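Local coordinates for coenzyme F420-dependent N(5),N(10)-methenyltetrahydromethanopterin reductase-related protein (Desulfurobacterium thermolithotrophum DSM 11699, PDB 6HUZ) that uses tetrahydrofolate derivatives as substrates and, as a bacterial paralog of [Fe]-hydrogenase, binds the iron-guanylylpyridinol cofactor, at the interface of chains A and B. Coordinates in Å, arbitrary orientation; residue numbers count along the deposited sequence, not the author numbering. Chains: chain A/B, Coenzyme F420-dependent N(5),N(10)-methenyltetrahydromethanopterin reductase-related protein.

Contact 1: the interface of chains A and B. Residues chain A 236, 240, 243-244, 319, 321; chain B 247, 250-251.
Helix 232-262 of chain A meets helix 232-262 of chain B, and the loop and start of helix 320-331 of chain A close over one side. These are parts of the helical core that joins the two subunits in the Hmd ([Fe]-hydrogenase) family. A:Ala240 packs against the polar side of B:Ser247 and B:Thr251. B:Ser247 OG donates a 2.6 Å hydrogen bond to the backbone oxygen A:Ala240 O. The donor sits 23° from the carbonyl plane, with a C=O...donor angle of 125°. The hydroxyl lies anti to the backbone N (chi1 -173°), which turns it out toward chain A. The methylene A:Gln244 CB lies beside the same hydroxyl, 3.3 Å from B:Ser247 OG. B:Thr251 OG1 faces the methyl of A:Ala240. It also donates to B:Ser247 O one turn back, from above the carbonyl plane, which fixes the threonine rotation. One water is held by B:Ser247 OG, B:Thr251 OG1 and the side-chain oxygen A:Gln244 OE1. The methyl B:Thr251 CG2 points the other way, 3.7 Å from A:Pro321 CG. The ring carbon A:Pro319 CB lies a little further from that methyl. At the other end B:Val250 CG1 packs 3.9 Å from A:Glu236 CB. A second water bridges there, 2.7 Å from the carboxylate oxygen A:Glu236 OE1 and 2.7 Å from the backbone oxygen B:Val250 O.

Contact 2: the interface of chains A and B. Residues chain A 323, 326-327, 330; chain B 323, 326-327, 330.
Helix 320-331 of each chain pairs with its own copy in the Hmd-type dimer, side by side and running roughly the same way. Like meets like along the pair, as expected at a two-fold axis. At one end A:Leu323 and B:Leu323 cross at a slant. The methyl A:Leu323 CD1 lies 3.8 Å from the methylene B:Leu323 CB, and the reverse pair matches it. In the middle the two methionines bury the most surface of the patch. They slide past each other in opposite directions, and the thioether sulfurs A:Met327 SD and B:Met327 SD come within 3.5 Å. The bend at chi2 (-67°) swings each sulfur toward its twin, and the bend at chi3 (-85°) turns the end methyl back toward the histidine of the partner chain. A:Met327 CG also touches the methyl B:Leu323 CD2 at 4.1 Å. The end methyl B:Met327 CE lies 4.3 Å from A:His326 CB. An alanine in place of A:Met327 would probably leave the sulfur of B:Met327 without its mate and open a gap between the helices. At the far end A:Leu330 and B:Leu330 reach toward each other, tip to tip. Their methyls A:Leu330 CD2 and B:Leu330 CD2 are only 3.3 Å apart, tighter than usual carbon packing. The patch thus gives the dimer a small apolar seam that holds the two helices together on its axis.

Contact 3: the interface of chains A and B. Residues chain A 255, 258-259, 262, 264, 267, 294; chain B 214, 218.
B:Phe214, on helix 207-228, plugs into an apolar pocket of chain A made by helices 232-262, 264-271 and 294-297, in the helical dimer core of the Hmd family. The first kind of contact is methyl over ring. A:Met267 CE sits over the centre of one face of the B:Phe214 ring, 3.6 Å from the centroid, as a CH-pi contact. A bend at the end of the methionine chain (chi3 -70°) brings the methyl there. The opposite face is backed from its own chain by B:Ile218 CG1, set toward the rim.

The second kind is aliphatic packing round the ring. A:Leu258 runs antiparallel alongside it, with A:Leu258 CD2 3.7 Å from B:Phe214 CD1. A:Ile259 crosses at about a right angle and puts CG1 3.9 Å from B:Phe214 CE1. The methyl A:Val264 CG2 meets the ring tip, B:Phe214 CZ, at 3.9 Å. A:Ile294 CD1 lies 3.7 Å from B:Phe214 CE2. The ring reaches so deep because CG is anti to the backbone N (chi1 169°).

The third kind is aliphatic to aliphatic. A:Ile294 CD1 also touches B:Ile218 CG1 at 4.1 Å, while A:Leu255 CD2 only grazes B:Ile218 CD1.

Contact 4: the interface of chains A and B. Residues chain A 200, 204-205, 343-344, 347; chain B 234, 237-238.
B:Phe237, A:Phe347 and B:Gln238 carry this contact. B:Phe237 and B:Gln238 lie on helix 232-262 of chain B, in the Hmd-type dimer core, and A:Phe347 lies in the loop after helix 333-345. The two phenylalanine side chains cross at about a right angle, with A:Phe347 CD1 3.4 Å from B:Phe237 CD2. A:Phe347 CB lies over one face of the B:Phe237 ring, toward its rim. The tip of that ring, B:Phe237 CZ, points at the face of A:Trp344, 3.5 Å from CE2, though the tryptophan is poorly ordered. A:Ser343 OG sits at the ring edge, in its plane. An alanine at B:Phe237 would probably open a gap beside A:Phe347 and take away the group that covers the face of A:Trp344. A:Phe347 also packs on B:Met234, with A:Phe347 CE1 3.6 Å from B:Met234 CB. A bend at chi2 (-71°) turns the B:Gln238 amide to A:Asp204. The amide nitrogen B:Gln238 NE2 donates to the carboxylate oxygen A:Asp204 OD2 at 3.0 Å, on its anti side, with 158° at the hydrogen. A:Ser200 OG donates to A:Asp204 OD2 at 2.6 Å from the opposite face of the carboxylate, so two bonds grip one oxygen. A:Asp204 and A:Met205 also line the methenyltetrahydrofolate pocket. The site therefore ties the dimer core of one chain to the substrate pocket of the other, and may help set its shape.

Contact 1: the interface of chains A and B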
loop_
_atom_site.group_PDB
_atom_site.type_symbol
_atom_site.label_atom_id
_atom_site.label_comp_id
_atom_site.label_asym_id
_atom_site.label_seq_id
_atom_site.Cartn_x
_atom_site.Cartn_y
_atom_site.Cartn_z
ATOM N N GLU A 236 0.775 12.020 -5.878
ATOM C CA GLU A 236 1.133 10.648 -6.259
ATOM C C GLU A 236 2.291 10.134 -5.442
ATOM O O GLU A 236 2.321 8.951 -5.158
ATOM C CB GLU A 236 1.460 10.544 -7.755
ATOM C CG GLU A 236 0.231 10.777 -8.605
ATOM C CD GLU A 236 0.398 10.412 -10.061
ATOM O OE1 GLU A 236 1.545 10.171 -10.507
ATOM O OE2 GLU A 236 -0.635 10.381 -10.764
ATOM N N ALA A 240 2.030 6.704 -3.168
ATOM C CA ALA A 240 3.029 5.652 -3.343
ATOM C C ALA A 240 3.785 5.377 -2.070
ATOM O O ALA A 240 3.948 4.224 -1.693
ATOM C CB ALA A 240 4.006 6.025 -4.464
ATOM N N LEU A 243 1.586 3.660 0.910
ATOM C CA LEU A 243 1.314 2.251 0.663
ATOM C C LEU A 243 2.562 1.383 0.643
ATOM O O LEU A 243 2.500 0.272 1.168
ATOM C CB LEU A 243 0.460 2.084 -0.595
ATOM C CG LEU A 243 -0.842 2.916 -0.578
ATOM C CD1 LEU A 243 -1.642 2.696 -1.840
ATOM C CD2 LEU A 243 -1.676 2.682 0.712
ATOM N N GLN A 244 3.684 1.876 0.091
ATOM C CA GLN A 244 4.945 1.115 0.085
ATOM C C GLN A 244 5.362 0.904 1.547
ATOM O O GLN A 244 5.766 -0.181 1.918
ATOM C CB GLN A 244 6.049 1.917 -0.617
ATOM C CG GLN A 244 7.393 1.214 -0.777
ATOM C CD GLN A 244 7.297 -0.105 -1.504
ATOM O OE1 GLN A 244 7.301 -0.174 -2.741
ATOM N NE2 GLN A 244 7.206 -1.182 -0.753
ATOM N N PRO A 319 10.990 2.356 -3.276
ATOM C CA PRO A 319 10.019 1.992 -4.318
ATOM C C PRO A 319 10.375 0.734 -5.098
ATOM O O PRO A 319 11.314 0.720 -5.890
ATOM C CB PRO A 319 9.972 3.243 -5.219
ATOM C CG PRO A 319 10.705 4.295 -4.489
ATOM C CD PRO A 319 11.705 3.595 -3.637
ATOM N N PRO A 321 9.318 -0.831 -7.903
ATOM C CA PRO A 321 9.655 -0.765 -9.348
ATOM C C PRO A 321 11.041 -0.203 -9.660
ATOM O O PRO A 321 11.655 -0.660 -10.639
ATOM C CB PRO A 321 8.503 0.042 -9.972
ATOM C CG PRO A 321 7.780 0.646 -8.859
ATOM C CD PRO A 321 8.036 -0.160 -7.619
ATOM N N SER B 247 1.024 0.590 -4.682
ATOM C CA SER B 247 2.182 1.512 -4.600
ATOM C C SER B 247 3.049 1.429 -5.892
ATOM O O SER B 247 3.419 2.460 -6.452
ATOM C CB SER B 247 3.063 1.140 -3.397
ATOM O OG SER B 247 4.058 2.143 -3.253
ATOM N N VAL B 250 1.232 3.126 -8.967
ATOM C CA VAL B 250 1.254 4.603 -8.868
ATOM C C VAL B 250 2.696 5.093 -9.154
ATOM O O VAL B 250 2.876 6.015 -9.932
ATOM C CB VAL B 250 0.750 5.126 -7.491
ATOM C CG1 VAL B 250 0.963 6.650 -7.376
ATOM C CG2 VAL B 250 -0.720 4.770 -7.278
ATOM N N THR B 251 3.715 4.472 -8.546
ATOM C CA THR B 251 5.106 4.907 -8.783
ATOM C C THR B 251 5.536 4.809 -10.216
ATOM O O THR B 251 6.166 5.716 -10.771
ATOM C CB THR B 251 6.082 4.062 -7.945
ATOM O OG1 THR B 251 5.836 4.343 -6.583
ATOM C CG2 THR B 251 7.577 4.334 -8.267
HETATM O O HOH W 1 3.708 8.572 -10.017
HETATM O O HOH W 2 6.525 2.113 -4.831
#

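Contact 2: the interface of chains A and B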
loop_
_atom_site.group_PDB
_atom_site.type_symbol
_atom_site.label_atom_id
_atom_site.label_comp_id
_atom_site.label_asym_id
_atom_site.label_seq_id
_atom_site.Cartn_x
_atom_site.Cartn_y
_atom_site.Cartn_z
ATOM N N LEU A 323 13.737 -0.487 -7.515
ATOM C CA LEU A 323 14.673 -1.554 -7.112
ATOM C C LEU A 323 14.634 -2.672 -8.187
ATOM O O LEU A 323 15.651 -3.278 -8.503
ATOM C CB LEU A 323 14.252 -2.190 -5.767
ATOM C CG LEU A 323 14.507 -1.384 -4.486
ATOM C CD1 LEU A 323 13.511 -1.777 -3.393
ATOM C CD2 LEU A 323 15.895 -1.613 -3.974
ATOM N N HIS A 326 16.762 -1.629 -11.286
ATOM C CA HIS A 326 18.187 -1.691 -10.970
ATOM C C HIS A 326 18.662 -3.134 -10.922
ATOM O O HIS A 326 19.717 -3.454 -11.476
ATOM C CB HIS A 326 18.472 -1.013 -9.624
ATOM C CG HIS A 326 18.698 0.464 -9.733
ATOM N ND1 HIS A 326 17.648 1.370 -9.631
ATOM C CD2 HIS A 326 19.843 1.151 -9.941
ATOM C CE1 HIS A 326 18.188 2.571 -9.773
ATOM N NE2 HIS A 326 19.509 2.489 -9.955
ATOM N N MET A 327 17.902 -3.997 -10.236
ATOM C CA MET A 327 18.236 -5.418 -10.129
ATOM C C MET A 327 18.271 -6.068 -11.510
ATOM O O MET A 327 19.225 -6.792 -11.817
ATOM C CB MET A 327 17.222 -6.143 -9.244
ATOM C CG MET A 327 17.524 -5.993 -7.789
ATOM S SD MET A 327 19.065 -6.852 -7.370
ATOM C CE MET A 327 18.415 -8.479 -7.127
ATOM N N LEU A 330 21.424 -4.987 -13.221
ATOM C CA LEU A 330 22.602 -5.539 -12.552
ATOM C C LEU A 330 22.755 -7.078 -12.699
ATOM O O LEU A 330 23.834 -7.576 -13.047
ATOM C CB LEU A 330 22.457 -5.149 -11.065
ATOM C CG LEU A 330 23.607 -5.461 -10.131
ATOM C CD1 LEU A 330 24.908 -4.837 -10.620
ATOM C CD2 LEU A 330 23.304 -4.935 -8.746
ATOM N N LEU B 323 13.882 -7.032 -1.804
ATOM C CA LEU B 323 14.782 -6.465 -2.828
ATOM C C LEU B 323 15.878 -5.635 -2.109
ATOM O O LEU B 323 17.031 -5.619 -2.525
ATOM C CB LEU B 323 14.021 -5.508 -3.774
ATOM C CG LEU B 323 13.099 -6.131 -4.829
ATOM C CD1 LEU B 323 11.977 -5.163 -5.207
ATOM C CD2 LEU B 323 13.861 -6.488 -6.067
ATOM N N HIS B 326 18.615 -8.003 -0.651
ATOM C CA HIS B 326 19.438 -8.553 -1.726
ATOM C C HIS B 326 20.397 -7.500 -2.258
ATOM O O HIS B 326 21.580 -7.789 -2.458
ATOM C CB HIS B 326 18.558 -9.068 -2.871
ATOM C CG HIS B 326 18.097 -10.482 -2.682
ATOM N ND1 HIS B 326 16.906 -10.778 -2.028
ATOM C CD2 HIS B 326 18.683 -11.639 -3.059
ATOM C CE1 HIS B 326 16.805 -12.099 -2.035
ATOM N NE2 HIS B 326 17.850 -12.660 -2.651
ATOM N N MET B 327 19.884 -6.291 -2.514
ATOM C CA MET B 327 20.702 -5.183 -3.010
ATOM C C MET B 327 21.809 -4.844 -2.014
ATOM O O MET B 327 22.967 -4.695 -2.420
ATOM C CB MET B 327 19.839 -3.947 -3.262
ATOM C CG MET B 327 19.150 -3.992 -4.586
ATOM S SD MET B 327 20.358 -3.881 -5.933
ATOM C CE MET B 327 20.522 -2.122 -6.012
ATOM N N LEU B 330 24.440 -7.499 -2.255
ATOM C CA LEU B 330 25.118 -7.453 -3.550
ATOM C C LEU B 330 26.012 -6.199 -3.756
ATOM O O LEU B 330 27.175 -6.311 -4.165
ATOM C CB LEU B 330 23.996 -7.498 -4.609
ATOM C CG LEU B 330 24.394 -7.608 -6.066
ATOM C CD1 LEU B 330 25.275 -8.825 -6.313
ATOM C CD2 LEU B 330 23.159 -7.715 -6.932
#

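Contact 3: the interface of chains A and B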
loop_
_atom_site.group_PDB
_atom_site.type_symbol
_atom_site.label_atom_id
_atom_site.label_comp_id
_atom_site.label_asym_id
_atom_site.label_seq_id
_atom_site.Cartn_x
_atom_site.Cartn_y
_atom_site.Cartn_z
ATOM N N LEU A 255 2.010 -7.766 11.133
ATOM C CA LEU A 255 1.027 -6.767 11.577
ATOM C C LEU A 255 1.389 -6.150 12.919
ATOM O O LEU A 255 1.076 -4.994 13.184
ATOM C CB LEU A 255 -0.348 -7.455 11.714
ATOM C CG LEU A 255 -1.148 -7.601 10.415
ATOM C CD1 LEU A 255 -2.301 -8.595 10.615
ATOM C CD2 LEU A 255 -1.645 -6.241 9.937
ATOM N N LEU A 258 3.901 -3.450 12.190
ATOM C CA LEU A 258 3.206 -2.358 11.521
ATOM C C LEU A 258 2.540 -1.460 12.546
ATOM O O LEU A 258 2.673 -0.236 12.483
ATOM C CB LEU A 258 2.112 -2.940 10.600
ATOM C CG LEU A 258 1.199 -1.882 9.994
ATOM C CD1 LEU A 258 1.939 -1.038 8.970
ATOM C CD2 LEU A 258 -0.011 -2.525 9.368
ATOM N N ILE A 259 1.810 -2.076 13.481
ATOM C CA ILE A 259 1.094 -1.339 14.519
ATOM C C ILE A 259 2.072 -0.608 15.466
ATOM O O ILE A 259 1.876 0.571 15.734
ATOM C CB ILE A 259 0.145 -2.282 15.298
ATOM C CG1 ILE A 259 -1.020 -2.777 14.390
ATOM C CG2 ILE A 259 -0.390 -1.594 16.555
ATOM C CD1 ILE A 259 -1.692 -4.109 14.883
ATOM N N LEU A 262 4.173 2.325 13.253
ATOM C CA LEU A 262 3.477 3.526 12.756
ATOM C C LEU A 262 2.928 4.409 13.892
ATOM O O LEU A 262 2.893 5.648 13.762
ATOM C CB LEU A 262 2.326 3.154 11.805
ATOM C CG LEU A 262 2.714 2.713 10.411
ATOM C CD1 LEU A 262 1.476 2.304 9.614
ATOM C CD2 LEU A 262 3.442 3.836 9.676
ATOM N N VAL A 264 -0.502 4.116 16.317
ATOM C CA VAL A 264 -1.934 4.389 16.072
ATOM C C VAL A 264 -2.323 5.785 16.627
ATOM O O VAL A 264 -3.021 6.561 15.975
ATOM C CB VAL A 264 -2.786 3.263 16.723
ATOM C CG1 VAL A 264 -4.254 3.650 16.809
ATOM C CG2 VAL A 264 -2.630 1.952 15.956
ATOM N N MET A 267 -1.064 8.381 14.256
ATOM C CA MET A 267 -1.822 8.421 13.039
ATOM C C MET A 267 -3.154 9.090 13.302
ATOM O O MET A 267 -3.561 9.952 12.553
ATOM C CB MET A 267 -2.057 7.004 12.533
ATOM C CG MET A 267 -0.804 6.375 11.976
ATOM S SD MET A 267 -1.206 4.898 11.007
ATOM C CE MET A 267 -1.724 3.792 12.289
ATOM N N ILE A 294 -9.834 1.145 17.969
ATOM C CA ILE A 294 -9.090 0.061 17.343
ATOM C C ILE A 294 -8.523 -0.955 18.325
ATOM O O ILE A 294 -8.555 -2.144 18.026
ATOM C CB ILE A 294 -8.018 0.609 16.378
ATOM C CG1 ILE A 294 -7.568 -0.485 15.413
ATOM C CG2 ILE A 294 -6.836 1.211 17.131
ATOM C CD1 ILE A 294 -7.041 0.028 14.189
ATOM N N PHE B 214 -4.326 1.457 6.404
ATOM C CA PHE B 214 -4.009 0.770 7.650
ATOM C C PHE B 214 -5.297 0.296 8.271
ATOM O O PHE B 214 -5.381 -0.873 8.647
ATOM C CB PHE B 214 -3.302 1.736 8.619
ATOM C CG PHE B 214 -3.192 1.175 10.005
ATOM C CD1 PHE B 214 -2.123 0.375 10.365
ATOM C CD2 PHE B 214 -4.183 1.410 10.946
ATOM C CE1 PHE B 214 -2.044 -0.168 11.645
ATOM C CE2 PHE B 214 -4.088 0.897 12.215
ATOM C CZ PHE B 214 -3.027 0.100 12.563
ATOM N N ILE B 218 -6.696 -3.644 8.868
ATOM C CA ILE B 218 -7.152 -4.215 10.136
ATOM C C ILE B 218 -8.574 -4.739 9.922
ATOM O O ILE B 218 -8.916 -5.794 10.442
ATOM C CB ILE B 218 -7.081 -3.186 11.274
ATOM C CG1 ILE B 218 -5.622 -2.699 11.468
ATOM C CG2 ILE B 218 -7.638 -3.786 12.570
ATOM C CD1 ILE B 218 -4.593 -3.812 11.674
#

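Contact 4: the interface of chains A and B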
loop_
_atom_site.group_PDB
_atom_site.type_symbol
_atom_site.label_atom_id
_atom_site.label_comp_id
_atom_site.label_asym_id
_atom_site.label_seq_id
_atom_site.Cartn_x
_atom_site.Cartn_y
_atom_site.Cartn_z
ATOM N N SER A 200 -4.488 -11.944 -8.730
ATOM C CA SER A 200 -4.547 -12.236 -7.287
ATOM C C SER A 200 -4.963 -11.011 -6.374
ATOM O O SER A 200 -5.917 -11.133 -5.605
ATOM C CB SER A 200 -3.207 -12.824 -6.821
ATOM O OG SER A 200 -3.044 -12.851 -5.412
ATOM N N ASP A 204 -8.625 -12.303 -5.185
ATOM C CA ASP A 204 -8.537 -12.964 -3.871
ATOM C C ASP A 204 -9.227 -12.174 -2.763
ATOM O O ASP A 204 -9.686 -11.055 -2.968
ATOM C CB ASP A 204 -7.067 -13.095 -3.429
ATOM C CG ASP A 204 -6.203 -13.934 -4.323
ATOM O OD1 ASP A 204 -6.753 -14.571 -5.279
ATOM O OD2 ASP A 204 -4.983 -13.965 -4.086
ATOM N N MET A 205 -9.267 -12.779 -1.577
ATOM C CA MET A 205 -9.847 -12.178 -0.393
ATOM C C MET A 205 -9.216 -10.807 -0.082
ATOM O O MET A 205 -9.909 -9.983 0.508
ATOM C CB MET A 205 -9.729 -13.121 0.801
ATOM C CG MET A 205 -8.324 -13.583 1.050
ATOM S SD MET A 205 -8.307 -14.488 2.606
ATOM C CE MET A 205 -6.544 -15.225 2.547
ATOM N N SER A 343 8.658 -15.132 -2.003
ATOM C CA SER A 343 7.550 -14.310 -1.492
ATOM C C SER A 343 6.242 -15.085 -1.373
ATOM O O SER A 343 5.644 -15.125 -0.302
ATOM C CB SER A 343 7.301 -13.117 -2.415
ATOM O OG SER A 343 6.201 -12.354 -1.946
ATOM N N TRP A 344 5.783 -15.670 -2.486
ATOM C CA TRP A 344 4.536 -16.432 -2.527
ATOM C C TRP A 344 4.529 -17.633 -1.603
ATOM O O TRP A 344 3.456 -18.039 -1.161
ATOM C CB TRP A 344 4.222 -16.850 -3.953
ATOM C CG TRP A 344 3.367 -15.837 -4.641
ATOM C CD1 TRP A 344 3.786 -14.765 -5.376
ATOM C CD2 TRP A 344 1.935 -15.764 -4.597
ATOM N NE1 TRP A 344 2.702 -14.048 -5.824
ATOM C CE2 TRP A 344 1.549 -14.642 -5.364
ATOM C CE3 TRP A 344 0.938 -16.544 -3.984
ATOM C CZ2 TRP A 344 0.205 -14.276 -5.527
ATOM C CZ3 TRP A 344 -0.391 -16.191 -4.163
ATOM C CH2 TRP A 344 -0.746 -15.065 -4.917
ATOM N N PHE A 347 2.662 -17.314 1.602
ATOM C CA PHE A 347 1.212 -17.462 1.580
ATOM C C PHE A 347 0.905 -18.898 2.061
ATOM O O PHE A 347 -0.067 -19.529 1.658
ATOM C CB PHE A 347 0.675 -17.216 0.154
ATOM C CG PHE A 347 -0.821 -17.025 0.015
ATOM C CD1 PHE A 347 -1.513 -16.183 0.870
ATOM C CD2 PHE A 347 -1.524 -17.635 -1.016
ATOM C CE1 PHE A 347 -2.880 -15.975 0.723
ATOM C CE2 PHE A 347 -2.896 -17.434 -1.159
ATOM C CZ PHE A 347 -3.563 -16.606 -0.288
ATOM N N MET B 234 -1.585 -16.119 5.634
ATOM C CA MET B 234 -2.299 -15.818 4.401
ATOM C C MET B 234 -2.822 -14.426 4.437
ATOM O O MET B 234 -2.719 -13.707 3.446
ATOM C CB MET B 234 -3.436 -16.831 4.180
ATOM C CG MET B 234 -2.899 -18.203 3.933
ATOM S SD MET B 234 -4.186 -19.439 3.910
ATOM C CE MET B 234 -5.035 -18.999 2.329
ATOM N N PHE B 237 0.067 -11.907 3.967
ATOM C CA PHE B 237 0.567 -11.945 2.593
ATOM C C PHE B 237 -0.397 -11.094 1.726
ATOM O O PHE B 237 0.051 -10.260 0.960
ATOM C CB PHE B 237 0.587 -13.399 2.034
ATOM C CG PHE B 237 0.924 -13.384 0.564
ATOM C CD1 PHE B 237 2.241 -13.305 0.142
ATOM C CD2 PHE B 237 -0.082 -13.383 -0.399
ATOM C CE1 PHE B 237 2.544 -13.222 -1.217
ATOM C CE2 PHE B 237 0.227 -13.313 -1.754
ATOM C CZ PHE B 237 1.537 -13.233 -2.151
ATOM N N GLN B 238 -1.718 -11.311 1.865
ATOM C CA GLN B 238 -2.729 -10.555 1.103
ATOM C C GLN B 238 -2.617 -9.045 1.359
ATOM O O GLN B 238 -2.663 -8.281 0.403
ATOM C CB GLN B 238 -4.139 -11.038 1.454
ATOM C CG GLN B 238 -4.449 -12.423 0.880
ATOM C CD GLN B 238 -4.627 -12.413 -0.615
ATOM O OE1 GLN B 238 -5.264 -11.502 -1.199
ATOM N NE2 GLN B 238 -4.082 -13.418 -1.284
#

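Helix 232-262 is the shared element: both chains use it in contact 1, chain A in contact 3 and chain B in contact 4. Contact 1 is central, its C-alpha centre about 17 Å from that of contact 2 and about 19 Å from those of contacts 3 and 4. Contacts 2 and 3 are farthest apart, about 29 Å. Helix 320-331 links contact 2 to contact 1 through A:Pro321. Contact 2 joins like residues, whereas contacts 1, 3 and 4 recur with the chains exchanged. The subunits are thus interlocked at several levels, and contact 4 extends the interface to the substrate site.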